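Local coordinates for protein alpha-glucosidase ([Eubacterium] rectale, PDB 6PNR) that probably hydrolyses alpha-sulfoquinovosides as a family 31 glycoside hydrolase, a retaining type of enzyme that releases sulfoquinovose from sulfolipid-derived glycosides, at residues S471-A476 with Y591-G596; A479-C484 with L576-E581; T560-N565 with H570-P575. One frame throughout, in Å; residues are numbered along the deposited sequence.

Contact 1. Residues S471-A476 with Y591-G596. With SO4 (sulfate ion), chain D.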
loop_
_atom_site.group_PDB
_atom_site.type_symbol
_atom_site.label_atom_id
_atom_site.label_comp_id
_atom_site.label_asym_id
_atom_site.label_seq_id
_atom_site.Cartn_x
_atom_site.Cartn_y
_atom_site.Cartn_z
ATOM N N SER A 471 8.112 -11.617 -18.028
ATOM C CA SER A 471 7.065 -10.608 -18.162
ATOM C C SER A 471 6.946 -10.122 -19.598
ATOM O O SER A 471 5.891 -9.607 -19.983
ATOM C CB SER A 471 7.314 -9.430 -17.196
ATOM O OG SER A 471 8.503 -8.717 -17.517
ATOM N N VAL A 472 7.997 -10.313 -20.396
ATOM C CA VAL A 472 7.951 -10.022 -21.824
ATOM C C VAL A 472 6.882 -10.866 -22.517
ATOM O O VAL A 472 6.174 -10.389 -23.418
ATOM C CB VAL A 472 9.338 -10.269 -22.439
ATOM C CG1 VAL A 472 9.256 -10.214 -23.977
ATOM C CG2 VAL A 472 10.371 -9.288 -21.852
ATOM N N ILE A 473 6.764 -12.139 -22.133
ATOM C CA ILE A 473 5.806 -13.017 -22.806
ATOM C C ILE A 473 4.386 -12.576 -22.502
ATOM O O ILE A 473 3.522 -12.526 -23.390
ATOM C CB ILE A 473 6.016 -14.483 -22.392
ATOM C CG1 ILE A 473 7.444 -14.924 -22.648
ATOM C CG2 ILE A 473 5.027 -15.382 -23.147
ATOM C CD1 ILE A 473 7.888 -15.995 -21.716
ATOM N N CYS A 474 4.118 -12.289 -21.224
ATOM C CA CYS A 474 2.814 -11.768 -20.819
ATOM C C CYS A 474 2.474 -10.484 -21.576
ATOM O O CYS A 474 1.343 -10.307 -22.056
ATOM C CB CYS A 474 2.830 -11.531 -19.302
ATOM S SG CYS A 474 1.194 -11.228 -18.574
ATOM N N GLY A 475 3.444 -9.576 -21.691
ATOM C CA GLY A 475 3.215 -8.348 -22.433
ATOM C C GLY A 475 2.911 -8.601 -23.896
ATOM O O GLY A 475 2.100 -7.898 -24.495
ATOM N N ALA A 476 3.570 -9.601 -24.490
ATOM C CA ALA A 476 3.327 -9.930 -25.887
ATOM C C ALA A 476 1.921 -10.478 -26.082
ATOM O O ALA A 476 1.202 -10.058 -26.997
ATOM C CB ALA A 476 4.365 -10.935 -26.374
ATOM N N TYR A 591 2.895 -18.089 -20.208
ATOM C CA TYR A 591 4.324 -18.109 -20.508
ATOM C C TYR A 591 4.667 -19.092 -21.628
ATOM O O TYR A 591 5.846 -19.417 -21.834
ATOM C CB TYR A 591 5.129 -18.393 -19.231
ATOM C CG TYR A 591 4.902 -17.334 -18.152
ATOM C CD1 TYR A 591 5.187 -15.997 -18.391
ATOM C CD2 TYR A 591 4.390 -17.673 -16.912
ATOM C CE1 TYR A 591 4.974 -15.026 -17.411
ATOM C CE2 TYR A 591 4.186 -16.718 -15.925
ATOM C CZ TYR A 591 4.482 -15.404 -16.177
ATOM O OH TYR A 591 4.243 -14.460 -15.206
ATOM N N GLU A 592 3.670 -19.563 -22.364
ATOM C CA GLU A 592 3.868 -20.148 -23.683
ATOM C C GLU A 592 3.069 -19.330 -24.690
ATOM O O GLU A 592 2.047 -18.732 -24.343
ATOM C CB GLU A 592 3.408 -21.623 -23.748
ATOM C CG GLU A 592 3.774 -22.444 -22.513
ATOM C CD GLU A 592 3.395 -23.904 -22.655
ATOM O OE1 GLU A 592 2.505 -24.207 -23.479
ATOM O OE2 GLU A 592 3.986 -24.745 -21.945
ATOM N N TYR A 593 3.530 -19.314 -25.936
ATOM C CA TYR A 593 2.790 -18.667 -27.012
ATOM C C TYR A 593 2.932 -19.462 -28.302
ATOM O O TYR A 593 3.916 -20.178 -28.500
ATOM C CB TYR A 593 3.253 -17.209 -27.245
ATOM C CG TYR A 593 4.709 -17.023 -27.646
ATOM C CD1 TYR A 593 5.709 -16.867 -26.680
ATOM C CD2 TYR A 593 5.082 -16.964 -28.982
ATOM C CE1 TYR A 593 7.049 -16.673 -27.051
ATOM C CE2 TYR A 593 6.407 -16.781 -29.360
ATOM C CZ TYR A 593 7.387 -16.631 -28.396
ATOM O OH TYR A 593 8.701 -16.445 -28.786
ATOM N N LEU A 594 1.920 -19.344 -29.170
ATOM C CA LEU A 594 2.030 -19.847 -30.535
ATOM C C LEU A 594 2.716 -18.780 -31.378
ATOM O O LEU A 594 2.266 -17.629 -31.410
ATOM C CB LEU A 594 0.652 -20.203 -31.113
ATOM C CG LEU A 594 -0.170 -21.190 -30.272
ATOM C CD1 LEU A 594 -1.587 -21.431 -30.828
ATOM C CD2 LEU A 594 0.585 -22.504 -30.124
ATOM N N PHE A 595 3.828 -19.148 -32.013
ATOM C CA PHE A 595 4.563 -18.272 -32.923
ATOM C C PHE A 595 3.957 -18.520 -34.298
ATOM O O PHE A 595 4.380 -19.408 -35.036
ATOM C CB PHE A 595 6.054 -18.587 -32.869
ATOM C CG PHE A 595 6.917 -17.732 -33.764
ATOM C CD1 PHE A 595 6.817 -16.348 -33.748
ATOM C CD2 PHE A 595 7.882 -18.318 -34.569
ATOM C CE1 PHE A 595 7.638 -15.563 -34.550
ATOM C CE2 PHE A 595 8.709 -17.542 -35.372
ATOM C CZ PHE A 595 8.584 -16.161 -35.358
ATOM N N GLY A 596 2.915 -17.761 -34.619
ATOM C CA GLY A 596 2.044 -18.129 -35.729
ATOM C C GLY A 596 1.227 -19.371 -35.392
ATOM O O GLY A 596 1.159 -19.814 -34.254
HETATM S S SO4 D . 1.929 -20.746 -17.383
HETATM O O1 SO4 D . 0.952 -19.649 -17.350
HETATM O O2 SO4 D . 1.221 -22.023 -17.191
HETATM O O3 SO4 D . 2.896 -20.590 -16.286
HETATM O O4 SO4 D . 2.633 -20.767 -18.679
#
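Tyr591 meets Ile473 first through its backbone: Ile473 CG2 lies 3.9 Å from Tyr591 CA, and the two alpha carbons stand 5.8 Å apart, a close approach between a helix and the chain leading into a strand. The other branch of the isoleucine comes to the rim of the phenol ring, Ile473 CD1 lying near the ring plane and 4.3 Å from Tyr591 CD1. At the other side of the ring edge sits a sulfate, probably from the crystallisation liquor, with its O3 3.3 Å from Tyr591 CD2. Its O4 accepts a hydrogen bond of 3.1 Å from Tyr591 N, and the ion is held as well by the backbone N of Gln590. Glu592 turns from the helix, and its OE2 accepts a hydrogen bond from the backbone N of Tyr615. At Tyr593 the side chain returns: CG stands between the backbone N and the carbonyl carbon (chi1 61°), a rotation that turns the ring toward the helix, where it crosses Ile473 at about a right angle with Tyr593 CD1 3.9 Å from Ile473 CG2. One methyl branch thus bridges two tyrosines, a small apolar illustration of how a single helix residue can serve two positions of a chain. The phenol hydroxyl of Tyr593 is hydrogen-bonded to Phe516 O. Helix 469-481 here packs against the start of strand 593-595, with Met513 of helix 504-514 touching Ile473 and strands 573-574 and 599-601 flanking Tyr593.

Contact 2. Residues A479-C484 with L576-E581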
loop_
_atom_site.group_PDB
_atom_site.type_symbol
_atom_site.label_atom_id
_atom_site.label_comp_id
_atom_site.label_asym_id
_atom_site.label_seq_id
_atom_site.Cartn_x
_atom_site.Cartn_y
_atom_site.Cartn_z
ATOM N N ALA A 479 -0.749 -7.536 -25.324
ATOM C CA ALA A 479 -0.748 -6.529 -26.389
ATOM C C ALA A 479 -1.384 -7.074 -27.658
ATOM O O ALA A 479 -2.132 -6.362 -28.345
ATOM C CB ALA A 479 0.675 -6.056 -26.691
ATOM N N GLY A 480 -1.092 -8.334 -27.980
ATOM C CA GLY A 480 -1.609 -8.923 -29.201
ATOM C C GLY A 480 -3.115 -9.060 -29.179
ATOM O O GLY A 480 -3.776 -8.860 -30.201
ATOM N N MET A 481 -3.682 -9.394 -28.014
ATOM C CA MET A 481 -5.133 -9.456 -27.898
ATOM C C MET A 481 -5.772 -8.079 -28.061
ATOM O O MET A 481 -6.971 -7.995 -28.351
ATOM C CB MET A 481 -5.533 -10.086 -26.556
ATOM C CG MET A 481 -5.203 -11.578 -26.433
ATOM S SD MET A 481 -5.975 -12.582 -27.752
ATOM C CE MET A 481 -7.706 -12.256 -27.444
ATOM N N MET A 482 -4.999 -7.005 -27.904
ATOM C CA MET A 482 -5.475 -5.653 -28.160
ATOM C C MET A 482 -5.269 -5.206 -29.601
ATOM O O MET A 482 -5.612 -4.067 -29.925
ATOM C CB MET A 482 -4.775 -4.660 -27.225
ATOM C CG MET A 482 -4.957 -4.981 -25.762
ATOM S SD MET A 482 -6.598 -4.520 -25.149
ATOM C CE MET A 482 -7.589 -5.990 -25.492
ATOM N N GLY A 483 -4.719 -6.061 -30.466
ATOM C CA GLY A 483 -4.489 -5.682 -31.849
ATOM C C GLY A 483 -3.124 -5.096 -32.152
ATOM O O GLY A 483 -2.898 -4.649 -33.286
ATOM N N CYS A 484 -2.206 -5.058 -31.176
ATOM C CA CYS A 484 -0.812 -4.692 -31.428
ATOM C C CYS A 484 -0.050 -6.001 -31.596
ATOM O O CYS A 484 0.403 -6.610 -30.621
ATOM C CB CYS A 484 -0.249 -3.829 -30.300
ATOM S SG CYS A 484 -0.924 -2.153 -30.303
ATOM N N LEU A 576 -2.428 -19.636 -26.633
ATOM C CA LEU A 576 -2.715 -20.991 -27.091
ATOM C C LEU A 576 -4.182 -21.155 -27.476
ATOM O O LEU A 576 -4.492 -21.865 -28.440
ATOM C CB LEU A 576 -2.311 -21.996 -26.015
ATOM C CG LEU A 576 -0.927 -22.635 -26.127
ATOM C CD1 LEU A 576 0.204 -21.591 -26.166
ATOM C CD2 LEU A 576 -0.713 -23.598 -24.963
ATOM N N PHE A 577 -5.091 -20.473 -26.773
ATOM C CA PHE A 577 -6.509 -20.640 -27.055
ATOM C C PHE A 577 -6.937 -19.978 -28.352
ATOM O O PHE A 577 -8.091 -20.154 -28.754
ATOM C CB PHE A 577 -7.364 -20.124 -25.884
ATOM C CG PHE A 577 -7.205 -18.654 -25.583
ATOM C CD1 PHE A 577 -7.856 -17.697 -26.339
ATOM C CD2 PHE A 577 -6.425 -18.229 -24.506
ATOM C CE1 PHE A 577 -7.725 -16.349 -26.056
ATOM C CE2 PHE A 577 -6.292 -16.871 -24.213
ATOM C CZ PHE A 577 -6.950 -15.932 -24.985
ATOM N N MET A 578 -6.051 -19.239 -29.024
ATOM C CA MET A 578 -6.428 -18.647 -30.300
ATOM C C MET A 578 -6.576 -19.704 -31.383
ATOM O O MET A 578 -7.316 -19.492 -32.348
ATOM C CB MET A 578 -5.404 -17.602 -30.735
ATOM C CG MET A 578 -5.794 -16.868 -32.003
ATOM S SD MET A 578 -4.827 -15.379 -32.259
ATOM C CE MET A 578 -5.697 -14.226 -31.191
ATOM N N HIS A 579 -5.884 -20.837 -31.252
ATOM C CA HIS A 579 -5.992 -21.914 -32.226
ATOM C C HIS A 579 -6.474 -23.218 -31.619
ATOM O O HIS A 579 -6.659 -24.192 -32.354
ATOM C CB HIS A 579 -4.650 -22.154 -32.924
ATOM C CG HIS A 579 -4.228 -21.029 -33.810
ATOM N ND1 HIS A 579 -4.911 -20.693 -34.960
ATOM C CD2 HIS A 579 -3.191 -20.162 -33.717
ATOM C CE1 HIS A 579 -4.311 -19.665 -35.536
ATOM N NE2 HIS A 579 -3.272 -19.318 -34.798
ATOM N N TYR A 580 -6.665 -23.273 -30.299
ATOM C CA TYR A 580 -7.214 -24.447 -29.623
ATOM C C TYR A 580 -8.285 -23.964 -28.653
ATOM O O TYR A 580 -8.096 -23.981 -27.436
ATOM C CB TYR A 580 -6.108 -25.235 -28.926
ATOM C CG TYR A 580 -5.012 -25.607 -29.891
ATOM C CD1 TYR A 580 -5.149 -26.711 -30.732
ATOM C CD2 TYR A 580 -3.855 -24.840 -29.997
ATOM C CE1 TYR A 580 -4.158 -27.055 -31.624
ATOM C CE2 TYR A 580 -2.852 -25.177 -30.896
ATOM C CZ TYR A 580 -3.013 -26.286 -31.710
ATOM O OH TYR A 580 -2.033 -26.630 -32.615
ATOM N N GLU A 581 -9.423 -23.527 -29.201
ATOM C CA GLU A 581 -10.415 -22.848 -28.372
ATOM C C GLU A 581 -11.133 -23.779 -27.406
ATOM O O GLU A 581 -11.755 -23.292 -26.457
ATOM C CB GLU A 581 -11.447 -22.138 -29.240
ATOM C CG GLU A 581 -10.848 -21.120 -30.168
ATOM C CD GLU A 581 -11.884 -20.183 -30.727
ATOM O OE1 GLU A 581 -13.067 -20.368 -30.386
ATOM O OE2 GLU A 581 -11.521 -19.266 -31.500
#
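Met481 and Met578 run antiparallel alongside one another, so that the sulfur of one meets the methyl of the other: Met481 SD is 3.8 Å from Met578 CE. The two side chains reach this point differently. Met578 leaves its backbone with CG anti to N (chi1 -175°) and stays extended until a bend at its last torsion, whereas Met481 is folded at both chi2 and chi3, bends that turn its thioether toward the other segment. That folding also carries Met481 CE to the rim of the Phe577 ring, near its plane and 4.3 Å from Phe577 CE1. The sulfur itself lies 5.4 Å from the ring centroid and 61° off the normal, an oblique Met-aromatic contact. With the nearest alpha carbons, those of Met481 and Met578, 9.6 Å apart, long flexible side chains alone span the interval, an instance of methionine joining segments whose backbones remain distant. Just beyond Met481, the helix closes in a Schellman motif at Gly483. Phe577 is further stacked on Tyr587 and meets Tyr217 edge-to-face. The contact therefore joins the end of helix 469-481 to the loop between strands 573-574 and 593-595, while Leu221 of helix 217-228 touches both methionines and Val173 of strand 168-174 packs on Met481.

Contact 3. Residues T560-N565 with H570-P575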
loop_
_atom_site.group_PDB
_atom_site.type_symbol
_atom_site.label_atom_id
_atom_site.label_comp_id
_atom_site.label_asym_id
_atom_site.label_seq_id
_atom_site.Cartn_x
_atom_site.Cartn_y
_atom_site.Cartn_z
ATOM N N THR A 560 5.636 -14.374 -43.336
ATOM C CA THR A 560 4.223 -14.654 -43.580
ATOM C C THR A 560 3.374 -14.302 -42.359
ATOM O O THR A 560 2.202 -13.936 -42.509
ATOM C CB THR A 560 3.997 -16.122 -43.984
ATOM O OG1 THR A 560 4.238 -16.988 -42.872
ATOM C CG2 THR A 560 4.912 -16.528 -45.144
ATOM N N LEU A 561 3.952 -14.386 -41.153
ATOM C CA LEU A 561 3.215 -14.004 -39.950
ATOM C C LEU A 561 3.046 -12.495 -39.863
ATOM O O LEU A 561 1.966 -12.002 -39.506
ATOM C CB LEU A 561 3.925 -14.514 -38.695
ATOM C CG LEU A 561 4.254 -16.001 -38.608
ATOM C CD1 LEU A 561 4.693 -16.348 -37.205
ATOM C CD2 LEU A 561 3.056 -16.864 -39.020
ATOM N N VAL A 562 4.105 -11.744 -40.159
ATOM C CA VAL A 562 3.988 -10.288 -40.142
ATOM C C VAL A 562 3.012 -9.832 -41.220
ATOM O O VAL A 562 2.211 -8.912 -41.016
ATOM C CB VAL A 562 5.378 -9.647 -40.305
ATOM C CG1 VAL A 562 5.266 -8.140 -40.362
ATOM C CG2 VAL A 562 6.310 -10.078 -39.142
ATOM N N GLU A 563 3.036 -10.493 -42.376
ATOM C CA GLU A 563 2.079 -10.143 -43.419
ATOM C C GLU A 563 0.654 -10.493 -43.004
ATOM O O GLU A 563 -0.280 -9.730 -43.281
ATOM C CB GLU A 563 2.448 -10.846 -44.724
ATOM C CG GLU A 563 1.546 -10.470 -45.890
ATOM C CD GLU A 563 2.013 -11.081 -47.195
ATOM O OE1 GLU A 563 2.442 -12.259 -47.173
ATOM O OE2 GLU A 563 1.962 -10.378 -48.231
ATOM N N GLU A 564 0.470 -11.641 -42.345
ATOM C CA GLU A 564 -0.847 -11.986 -41.810
ATOM C C GLU A 564 -1.314 -10.953 -40.794
ATOM O O GLU A 564 -2.490 -10.562 -40.788
ATOM C CB GLU A 564 -0.811 -13.388 -41.182
ATOM C CG GLU A 564 -2.192 -13.943 -40.794
ATOM C CD GLU A 564 -2.136 -15.330 -40.145
ATOM O OE1 GLU A 564 -1.045 -15.949 -40.123
ATOM O OE2 GLU A 564 -3.191 -15.796 -39.645
ATOM N N ASN A 565 -0.404 -10.492 -39.927
ATOM C CA ASN A 565 -0.757 -9.444 -38.978
ATOM C C ASN A 565 -1.218 -8.183 -39.698
ATOM O O ASN A 565 -2.238 -7.581 -39.335
ATOM C CB ASN A 565 0.437 -9.135 -38.063
ATOM C CG ASN A 565 0.102 -8.083 -37.029
ATOM O OD1 ASN A 565 -0.725 -8.319 -36.152
ATOM N ND2 ASN A 565 0.723 -6.916 -37.129
ATOM N N HIS A 570 -4.168 -10.792 -36.849
ATOM C CA HIS A 570 -3.735 -11.942 -36.064
ATOM C C HIS A 570 -2.318 -11.674 -35.589
ATOM O O HIS A 570 -1.407 -11.588 -36.432
ATOM C CB HIS A 570 -3.755 -13.232 -36.877
ATOM C CG HIS A 570 -5.056 -13.490 -37.580
ATOM N ND1 HIS A 570 -5.148 -14.283 -38.707
ATOM C CD2 HIS A 570 -6.314 -13.068 -37.312
ATOM C CE1 HIS A 570 -6.407 -14.327 -39.109
ATOM N NE2 HIS A 570 -7.137 -13.604 -38.277
ATOM N N PRO A 571 -2.077 -11.559 -34.285
ATOM C CA PRO A 571 -0.739 -11.183 -33.805
ATOM C C PRO A 571 0.287 -12.267 -34.099
ATOM O O PRO A 571 -0.039 -13.447 -34.238
ATOM C CB PRO A 571 -0.940 -10.999 -32.294
ATOM C CG PRO A 571 -2.135 -11.871 -31.947
ATOM C CD PRO A 571 -3.027 -11.834 -33.186
ATOM N N VAL A 572 1.552 -11.852 -34.192
ATOM C CA VAL A 572 2.623 -12.822 -34.408
ATOM C C VAL A 572 2.721 -13.787 -33.226
ATOM O O VAL A 572 2.872 -15.000 -33.407
ATOM C CB VAL A 572 3.955 -12.103 -34.673
ATOM C CG1 VAL A 572 5.081 -13.113 -34.777
ATOM C CG2 VAL A 572 3.859 -11.274 -35.950
ATOM N N GLN A 573 2.641 -13.270 -32.003
ATOM C CA GLN A 573 2.696 -14.086 -30.793
ATOM C C GLN A 573 1.273 -14.200 -30.266
ATOM O O GLN A 573 0.692 -13.201 -29.833
ATOM C CB GLN A 573 3.630 -13.469 -29.744
ATOM C CG GLN A 573 5.076 -13.356 -30.233
ATOM C CD GLN A 573 6.008 -12.726 -29.200
ATOM O OE1 GLN A 573 6.509 -11.622 -29.395
ATOM N NE2 GLN A 573 6.251 -13.439 -28.108
ATOM N N ARG A 574 0.721 -15.419 -30.297
ATOM C CA ARG A 574 -0.685 -15.717 -30.063
ATOM C C ARG A 574 -0.868 -16.573 -28.822
ATOM O O ARG A 574 -0.038 -17.441 -28.530
ATOM C CB ARG A 574 -1.287 -16.469 -31.261
ATOM C CG ARG A 574 -0.940 -15.824 -32.576
ATOM C CD ARG A 574 -1.382 -16.619 -33.785
ATOM N NE ARG A 574 -0.897 -15.966 -35.005
ATOM C CZ ARG A 574 -1.156 -16.379 -36.241
ATOM N NH1 ARG A 574 -1.912 -17.455 -36.441
ATOM N NH2 ARG A 574 -0.650 -15.716 -37.278
ATOM N N PRO A 575 -1.957 -16.374 -28.089
ATOM C CA PRO A 575 -2.238 -17.253 -26.954
ATOM C C PRO A 575 -2.678 -18.619 -27.452
ATOM O O PRO A 575 -3.207 -18.766 -28.558
ATOM C CB PRO A 575 -3.365 -16.525 -26.215
ATOM C CG PRO A 575 -4.051 -15.742 -27.263
ATOM C CD PRO A 575 -2.993 -15.341 -28.263
HETATM O O HOH W 1 0.441 -13.067 -37.331
HETATM O O HOH W 2 -3.215 -18.201 -39.303
#
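Glu564 OE2 takes the nearly straight hydrogen bond from His570 ND1, 2.6 Å long with an angle of 167° at the hydrogen. The histidine nitrogen comes in on the anti side of the carboxylate, tilted somewhat from its plane, and the carboxylate lies at the ring's edge with the two planes almost perpendicular. The other oxygen, Glu564 OE1, forms a salt bridge with Arg574 NH2 at 2.9 Å. It lies in the guanidinium plane, yet the arginine approaches it from above the carboxylate. With CG anti to the backbone N (chi1 -171°) and the chain extended beyond, the glutamate reaches from the helix to both partners. Replacing Glu564 by an alanine would probably strip Arg574 of its carboxylate mate and leave the His570 ring without its ND1 bond, held by Glu222 at NE2. The arginine is fixed a second way, since its NE donates to Pro571 O over 2.8 Å, nearly in line with the carbonyl bond. Arg574 NH1 also bonds His579, and His570 NE2 bonds Glu222, so the polar network extends beyond the two segments. A water accepts from Arg574 NH2 and donates to Leu561 O, linking the arginine to the helix backbone. Beside these polar groups, the Leu561 and Val572 side chains cross at about a right angle, Leu561 CD1 lying 4.1 Å from Val572 CG1, and Val562 CG2 stands 4.2 Å from Val572 CG2. This is a tight return of the chain: helix 538-568 ends and, within a few residues, the chain packs back along its last turns to begin the edge strand of the antiparallel C-terminal sheet, joined through a His-carboxylate hydrogen bond and a salt bridge.

The three contacts lie close together: the centres of contacts 1 and 2 are about 10 Å apart, those of contacts 1 and 3 about 12 Å, and those of contacts 2 and 3 about 9 Å. Along the chain they are nested: contact 3 falls within the loop closed by contact 2, which falls within that closed by contact 1. Contacts 1 and 2 tie helix 469-481, of the TIM-barrel part, to the C-terminal part, while contact 3 joins helix 538-568 to strand 573-574, neighbour of strand 593-595 in one antiparallel sheet. Contact 2 adjoins contact 3 through His579 and Arg574. Together they illustrate a seam between barrel and C-terminal sheet region, formed by nested closures of one chain.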